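Local coordinates for petrobactin biosynthesis protein AsbB (Bacillus anthracis, PDB 3TO3) that catalyses the ATP-dependent condensation of spermidine with citryl-spermidine intermediates in the biosynthesis of the siderophore petrobactin, at residues Y181-A195 with I268-Q282. Residues are numbered along the deposited sequence; the frame is centred on the assembly and turned at random.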
loop_
_atom_site.group_PDB
_atom_site.type_symbol
_atom_site.label_atom_id
_atom_site.label_comp_id
_atom_site.label_asym_id
_atom_site.label_seq_id
_atom_site.Cartn_x
_atom_site.Cartn_y
_atom_site.Cartn_z
ATOM N N TYR B 181 -10.599 -7.158 12.465
ATOM C CA TYR B 181 -11.709 -7.101 11.531
ATOM C C TYR B 181 -12.039 -8.313 10.679
ATOM O O TYR B 181 -13.083 -8.321 10.019
ATOM C CB TYR B 181 -11.530 -5.870 10.648
ATOM C CG TYR B 181 -11.327 -4.677 11.502
ATOM C CD1 TYR B 181 -12.351 -4.224 12.344
ATOM C CD2 TYR B 181 -10.118 -4.006 11.508
ATOM C CE1 TYR B 181 -12.163 -3.117 13.179
ATOM C CE2 TYR B 181 -9.919 -2.889 12.327
ATOM C CZ TYR B 181 -10.940 -2.449 13.156
ATOM O OH TYR B 181 -10.729 -1.362 13.968
ATOM N N GLY B 182 -11.197 -9.349 10.715
ATOM C CA GLY B 182 -11.427 -10.506 9.866
ATOM C C GLY B 182 -12.676 -11.205 10.377
ATOM O O GLY B 182 -12.872 -11.367 11.593
ATOM N N TYR B 183 -13.543 -11.592 9.454
ATOM C CA TYR B 183 -14.832 -12.118 9.828
ATOM C C TYR B 183 -14.713 -13.441 10.603
ATOM O O TYR B 183 -15.628 -13.815 11.336
ATOM C CB TYR B 183 -15.737 -12.256 8.596
ATOM C CG TYR B 183 -15.476 -13.461 7.691
ATOM C CD1 TYR B 183 -15.905 -14.743 8.057
ATOM C CD2 TYR B 183 -14.847 -13.311 6.452
ATOM C CE1 TYR B 183 -15.691 -15.857 7.216
ATOM C CE2 TYR B 183 -14.632 -14.412 5.600
ATOM C CZ TYR B 183 -15.051 -15.681 5.992
ATOM O OH TYR B 183 -14.830 -16.765 5.164
ATOM N N GLU B 184 -13.592 -14.143 10.454
ATOM C CA GLU B 184 -13.388 -15.407 11.179
ATOM C C GLU B 184 -13.367 -15.199 12.696
ATOM O O GLU B 184 -13.684 -16.122 13.465
ATOM C CB GLU B 184 -12.067 -16.102 10.779
ATOM C CG GLU B 184 -11.899 -16.392 9.292
ATOM C CD GLU B 184 -11.016 -15.361 8.580
ATOM O OE1 GLU B 184 -11.110 -14.154 8.907
ATOM O OE2 GLU B 184 -10.214 -15.767 7.708
ATOM N N PHE B 185 -12.948 -14.010 13.122
ATOM C CA PHE B 185 -12.701 -13.776 14.536
ATOM C C PHE B 185 -13.877 -13.200 15.313
ATOM O O PHE B 185 -13.839 -13.140 16.546
ATOM C CB PHE B 185 -11.395 -13.008 14.728
ATOM C CG PHE B 185 -10.284 -13.573 13.913
ATOM C CD1 PHE B 185 -9.875 -12.945 12.741
ATOM C CD2 PHE B 185 -9.700 -14.785 14.262
ATOM C CE1 PHE B 185 -8.863 -13.485 11.958
ATOM C CE2 PHE B 185 -8.690 -15.324 13.493
ATOM C CZ PHE B 185 -8.264 -14.648 12.329
HETATM N N MSE B 186 -14.920 -12.819 14.584
HETATM C CA MSE B 186 -16.224 -12.459 15.167
HETATM C C MSE B 186 -16.097 -11.420 16.248
HETATM O O MSE B 186 -16.711 -11.543 17.302
HETATM C CB MSE B 186 -16.901 -13.680 15.770
HETATM C CG MSE B 186 -17.396 -14.673 14.754
HETATM SE SE MSE B 186 -18.442 -16.057 15.638
HETATM C CE MSE B 186 -16.986 -17.043 16.466
ATOM N N ARG B 187 -15.266 -10.424 16.004
ATOM C CA ARG B 187 -15.024 -9.386 16.986
ATOM C C ARG B 187 -16.108 -8.330 16.849
ATOM O O ARG B 187 -16.429 -7.916 15.747
ATOM C CB ARG B 187 -13.652 -8.768 16.763
ATOM C CG ARG B 187 -12.509 -9.627 17.268
ATOM C CD ARG B 187 -12.304 -9.421 18.750
ATOM N NE ARG B 187 -11.209 -10.234 19.261
ATOM C CZ ARG B 187 -11.344 -11.486 19.698
ATOM N NH1 ARG B 187 -12.539 -12.072 19.679
ATOM N NH2 ARG B 187 -10.285 -12.153 20.150
ATOM N N PRO B 188 -16.706 -7.922 17.971
ATOM C CA PRO B 188 -17.721 -6.869 17.927
ATOM C C PRO B 188 -17.070 -5.537 17.628
ATOM O O PRO B 188 -16.002 -5.273 18.159
ATOM C CB PRO B 188 -18.276 -6.861 19.343
ATOM C CG PRO B 188 -17.881 -8.205 19.923
ATOM C CD PRO B 188 -16.564 -8.512 19.308
ATOM N N ILE B 189 -17.694 -4.707 16.797
ATOM C CA ILE B 189 -17.129 -3.390 16.512
ATOM C C ILE B 189 -18.221 -2.330 16.428
ATOM O O ILE B 189 -19.398 -2.644 16.230
ATOM C CB ILE B 189 -16.283 -3.390 15.223
ATOM C CG1 ILE B 189 -17.156 -3.158 13.995
ATOM C CG2 ILE B 189 -15.542 -4.712 15.074
ATOM C CD1 ILE B 189 -16.633 -3.842 12.734
ATOM N N LYS B 190 -17.814 -1.080 16.595
ATOM C CA LYS B 190 -18.725 0.055 16.596
ATOM C C LYS B 190 -18.555 0.748 15.288
ATOM O O LYS B 190 -17.438 0.901 14.826
ATOM C CB LYS B 190 -18.322 1.075 17.649
ATOM C CG LYS B 190 -18.261 0.561 19.028
ATOM C CD LYS B 190 -19.617 0.199 19.492
ATOM C CE LYS B 190 -19.720 0.433 20.979
ATOM N NZ LYS B 190 -21.029 -0.082 21.428
ATOM N N LEU B 191 -19.648 1.214 14.708
ATOM C CA LEU B 191 -19.550 2.066 13.547
ATOM C C LEU B 191 -19.171 3.436 14.049
ATOM O O LEU B 191 -19.514 3.804 15.176
ATOM C CB LEU B 191 -20.869 2.106 12.796
ATOM C CG LEU B 191 -21.288 0.726 12.300
ATOM C CD1 LEU B 191 -22.589 0.826 11.567
ATOM C CD2 LEU B 191 -20.238 0.257 11.390
ATOM N N ILE B 192 -18.407 4.157 13.236
ATOM C CA ILE B 192 -18.154 5.567 13.464
ATOM C C ILE B 192 -19.229 6.375 12.726
ATOM O O ILE B 192 -19.462 6.148 11.546
ATOM C CB ILE B 192 -16.758 5.961 12.915
ATOM C CG1 ILE B 192 -15.643 5.138 13.602
ATOM C CG2 ILE B 192 -16.565 7.479 12.994
ATOM C CD1 ILE B 192 -15.685 5.109 15.135
ATOM N N TRP B 193 -19.892 7.294 13.416
ATOM C CA TRP B 193 -20.837 8.207 12.768
ATOM C C TRP B 193 -20.169 9.508 12.406
ATOM O O TRP B 193 -19.523 10.128 13.256
ATOM C CB TRP B 193 -22.019 8.524 13.697
ATOM C CG TRP B 193 -23.048 7.454 13.706
ATOM C CD1 TRP B 193 -23.237 6.524 14.669
ATOM C CD2 TRP B 193 -23.985 7.155 12.664
ATOM N NE1 TRP B 193 -24.240 5.675 14.309
ATOM C CE2 TRP B 193 -24.721 6.040 13.080
ATOM C CE3 TRP B 193 -24.287 7.742 11.429
ATOM C CZ2 TRP B 193 -25.752 5.485 12.307
ATOM C CZ3 TRP B 193 -25.291 7.206 10.672
ATOM C CH2 TRP B 193 -26.021 6.077 11.113
ATOM N N ILE B 194 -20.323 9.936 11.151
ATOM C CA ILE B 194 -19.850 11.256 10.754
ATOM C C ILE B 194 -20.998 12.076 10.167
ATOM O O ILE B 194 -21.956 11.533 9.631
ATOM C CB ILE B 194 -18.686 11.213 9.675
ATOM C CG1 ILE B 194 -19.224 10.750 8.318
ATOM C CG2 ILE B 194 -17.507 10.367 10.134
ATOM C CD1 ILE B 194 -18.257 10.833 7.198
ATOM N N ALA B 195 -20.887 13.391 10.264
ATOM C CA ALA B 195 -21.726 14.271 9.493
ATOM C C ALA B 195 -20.994 14.622 8.209
ATOM O O ALA B 195 -19.798 14.907 8.223
ATOM C CB ALA B 195 -22.044 15.532 10.277
ATOM N N ILE B 268 -16.665 17.358 6.532
ATOM C CA ILE B 268 -16.840 16.120 7.273
ATOM C C ILE B 268 -16.623 16.393 8.761
ATOM O O ILE B 268 -15.672 17.072 9.163
ATOM C CB ILE B 268 -15.815 15.079 6.837
ATOM C CG1 ILE B 268 -16.263 14.380 5.580
ATOM C CG2 ILE B 268 -15.685 14.013 7.861
ATOM C CD1 ILE B 268 -15.149 13.479 5.083
ATOM N N ILE B 269 -17.513 15.892 9.597
ATOM C CA ILE B 269 -17.370 16.152 11.023
ATOM C C ILE B 269 -17.582 14.847 11.770
ATOM O O ILE B 269 -18.574 14.142 11.551
ATOM C CB ILE B 269 -18.405 17.167 11.541
ATOM C CG1 ILE B 269 -18.327 18.485 10.775
ATOM C CG2 ILE B 269 -18.222 17.398 13.029
ATOM C CD1 ILE B 269 -19.470 19.466 11.079
ATOM N N TYR B 270 -16.640 14.536 12.652
ATOM C CA TYR B 270 -16.702 13.334 13.440
ATOM C C TYR B 270 -17.727 13.514 14.562
ATOM O O TYR B 270 -17.665 14.474 15.311
ATOM C CB TYR B 270 -15.312 13.014 14.010
ATOM C CG TYR B 270 -15.347 11.976 15.111
ATOM C CD1 TYR B 270 -15.398 10.625 14.827
ATOM C CD2 TYR B 270 -15.343 12.357 16.446
ATOM C CE1 TYR B 270 -15.466 9.665 15.865
ATOM C CE2 TYR B 270 -15.402 11.417 17.473
ATOM C CZ TYR B 270 -15.458 10.077 17.178
ATOM O OH TYR B 270 -15.529 9.158 18.214
ATOM N N LEU B 271 -18.656 12.577 14.680
ATOM C CA LEU B 271 -19.659 12.610 15.742
ATOM C C LEU B 271 -19.324 11.621 16.880
ATOM O O LEU B 271 -19.183 12.025 18.034
ATOM C CB LEU B 271 -21.068 12.410 15.187
ATOM C CG LEU B 271 -21.321 13.434 14.088
ATOM C CD1 LEU B 271 -22.581 13.089 13.240
ATOM C CD2 LEU B 271 -21.417 14.813 14.722
ATOM N N GLY B 272 -19.243 10.332 16.572
ATOM C CA GLY B 272 -18.909 9.336 17.587
ATOM C C GLY B 272 -19.212 7.910 17.160
ATOM O O GLY B 272 -19.285 7.612 15.970
ATOM N N GLU B 273 -19.428 7.031 18.131
ATOM C CA GLU B 273 -19.562 5.602 17.861
ATOM C C GLU B 273 -21.006 5.161 17.945
ATOM O O GLU B 273 -21.785 5.772 18.667
ATOM C CB GLU B 273 -18.699 4.806 18.838
ATOM C CG GLU B 273 -17.285 5.371 18.917
ATOM C CD GLU B 273 -16.341 4.552 19.762
ATOM O OE1 GLU B 273 -16.209 4.848 20.969
ATOM O OE2 GLU B 273 -15.711 3.632 19.205
ATOM N N SER B 274 -21.388 4.139 17.177
ATOM C CA SER B 274 -22.756 3.644 17.287
ATOM C C SER B 274 -23.023 3.086 18.680
ATOM O O SER B 274 -22.095 2.669 19.367
ATOM C CB SER B 274 -23.048 2.594 16.218
ATOM O OG SER B 274 -22.051 1.607 16.197
ATOM N N ALA B 275 -24.285 3.111 19.114
ATOM C CA ALA B 275 -24.651 2.497 20.389
ATOM C C ALA B 275 -24.518 0.983 20.271
ATOM O O ALA B 275 -24.024 0.319 21.169
ATOM C CB ALA B 275 -26.132 2.870 20.801
ATOM N N ASP B 276 -24.993 0.441 19.155
ATOM C CA ASP B 276 -24.973 -1.003 18.934
ATOM C C ASP B 276 -23.600 -1.529 18.480
ATOM O O ASP B 276 -22.791 -0.803 17.880
ATOM C CB ASP B 276 -26.079 -1.416 17.936
ATOM C CG ASP B 276 -27.504 -1.119 18.469
ATOM O OD1 ASP B 276 -27.657 -0.798 19.673
ATOM O OD2 ASP B 276 -28.476 -1.221 17.688
ATOM N N ASP B 277 -23.365 -2.798 18.771
ATOM C CA ASP B 277 -22.200 -3.520 18.291
ATOM C C ASP B 277 -22.527 -4.216 16.966
ATOM O O ASP B 277 -23.642 -4.675 16.740
ATOM C CB ASP B 277 -21.785 -4.570 19.317
ATOM C CG ASP B 277 -21.155 -3.957 20.544
ATOM O OD1 ASP B 277 -20.452 -2.941 20.406
ATOM O OD2 ASP B 277 -21.370 -4.474 21.652
ATOM N N TYR B 278 -21.544 -4.275 16.088
ATOM C CA TYR B 278 -21.720 -4.936 14.820
ATOM C C TYR B 278 -20.666 -6.005 14.668
ATOM O O TYR B 278 -19.653 -6.043 15.379
ATOM C CB TYR B 278 -21.657 -3.941 13.654
ATOM C CG TYR B 278 -22.884 -3.060 13.544
ATOM C CD1 TYR B 278 -23.850 -3.305 12.587
ATOM C CD2 TYR B 278 -23.082 -1.984 14.418
ATOM C CE1 TYR B 278 -24.980 -2.510 12.491
ATOM C CE2 TYR B 278 -24.200 -1.180 14.328
ATOM C CZ TYR B 278 -25.150 -1.455 13.363
ATOM O OH TYR B 278 -26.270 -0.668 13.262
ATOM N N CYS B 279 -20.916 -6.893 13.734
ATOM C CA CYS B 279 -20.003 -7.978 13.499
ATOM C C CYS B 279 -19.973 -8.244 11.991
ATOM O O CYS B 279 -21.019 -8.244 11.349
ATOM C CB CYS B 279 -20.537 -9.175 14.256
ATOM S SG CYS B 279 -19.524 -10.581 14.130
ATOM N N ALA B 280 -18.792 -8.438 11.417
ATOM C CA ALA B 280 -18.679 -8.633 9.966
ATOM C C ALA B 280 -19.253 -9.953 9.524
ATOM O O ALA B 280 -19.185 -10.916 10.267
ATOM C CB ALA B 280 -17.207 -8.551 9.496
ATOM N N GLN B 281 -19.796 -9.980 8.304
ATOM C CA GLN B 281 -20.129 -11.217 7.582
ATOM C C GLN B 281 -18.968 -11.679 6.674
ATOM O O GLN B 281 -17.876 -11.125 6.734
ATOM C CB GLN B 281 -21.375 -10.998 6.739
ATOM C CG GLN B 281 -22.541 -10.484 7.554
ATOM C CD GLN B 281 -23.850 -10.454 6.766
ATOM O OE1 GLN B 281 -23.969 -9.737 5.768
ATOM N NE2 GLN B 281 -24.841 -11.235 7.220
ATOM N N GLN B 282 -19.207 -12.678 5.831
ATOM C CA GLN B 282 -18.183 -13.170 4.911
ATOM C C GLN B 282 -17.601 -12.072 4.055
ATOM O O GLN B 282 -16.465 -12.176 3.616
ATOM C CB GLN B 282 -18.765 -14.221 3.971
ATOM C CG GLN B 282 -18.889 -15.619 4.566
ATOM C CD GLN B 282 -19.494 -16.609 3.579
ATOM O OE1 GLN B 282 -18.795 -17.484 3.073
ATOM N NE2 GLN B 282 -20.802 -16.461 3.288
HETATM O O HOH W 1 -16.199 -8.355 13.040
HETATM O O HOH W 2 -25.864 4.695 17.084
#
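Ser274 OG holds two bonds: it accepts the backbone N-H of Leu191 across the contact (N to OG 2.9 Å) and donates to the carbonyl O of Asp276, two residues on in its own segment. Its first torsion (chi1 50°) sets OG between its own backbone N and carbonyl carbon, where it reaches both Leu191 N and Asp276 O, while Ser274 N bonds to Leu191 O. Leu191 crosses Tyr278 at about a right angle and lays CD1 over one face of its ring, 3.9 Å from the centroid, a CH-pi contact. Lys190, bent at chi2 and chi3, brings NZ to the carbonyl O of Ala275 (3.0 Å) and to Asp277 OD1 (3.1 Å), the latter a salt bridge in which NZ comes from above the carboxylate plane.

Toward residue 278, Ile189 and Tyr278 exchange both backbone bonds. Toward residue 268, strands 192-195 and 268-273 run antiparallel through a classic beta bulge: Leu271 and Gly272 both face Trp193, whose O takes the N-H of Leu271 and, weakly, that of Gly272, while Trp193 N reaches Gly272 O (2.6 Å) almost straight. Ile192 CG2 meets the edge of the Tyr270 ring, which also packs edge-to-face on His8 of the second subunit. At the other end, beyond Ile189 and Tyr278, Tyr183 receives Gln282 CA over one ring face, 3.8 Å from the centroid; its OH bonds to Leu157 O, and Gln282, held by Asn388, touches ATP. The paired chains thus join strand 268-273, an outer strand packed on the second subunit, to the ATP pocket, and where the register shifts between Ile189 and Ile192, Ser274 OG and Lys190 NZ replace regular pairing by engaging Leu191 N, Asp276 O and Ala275 O.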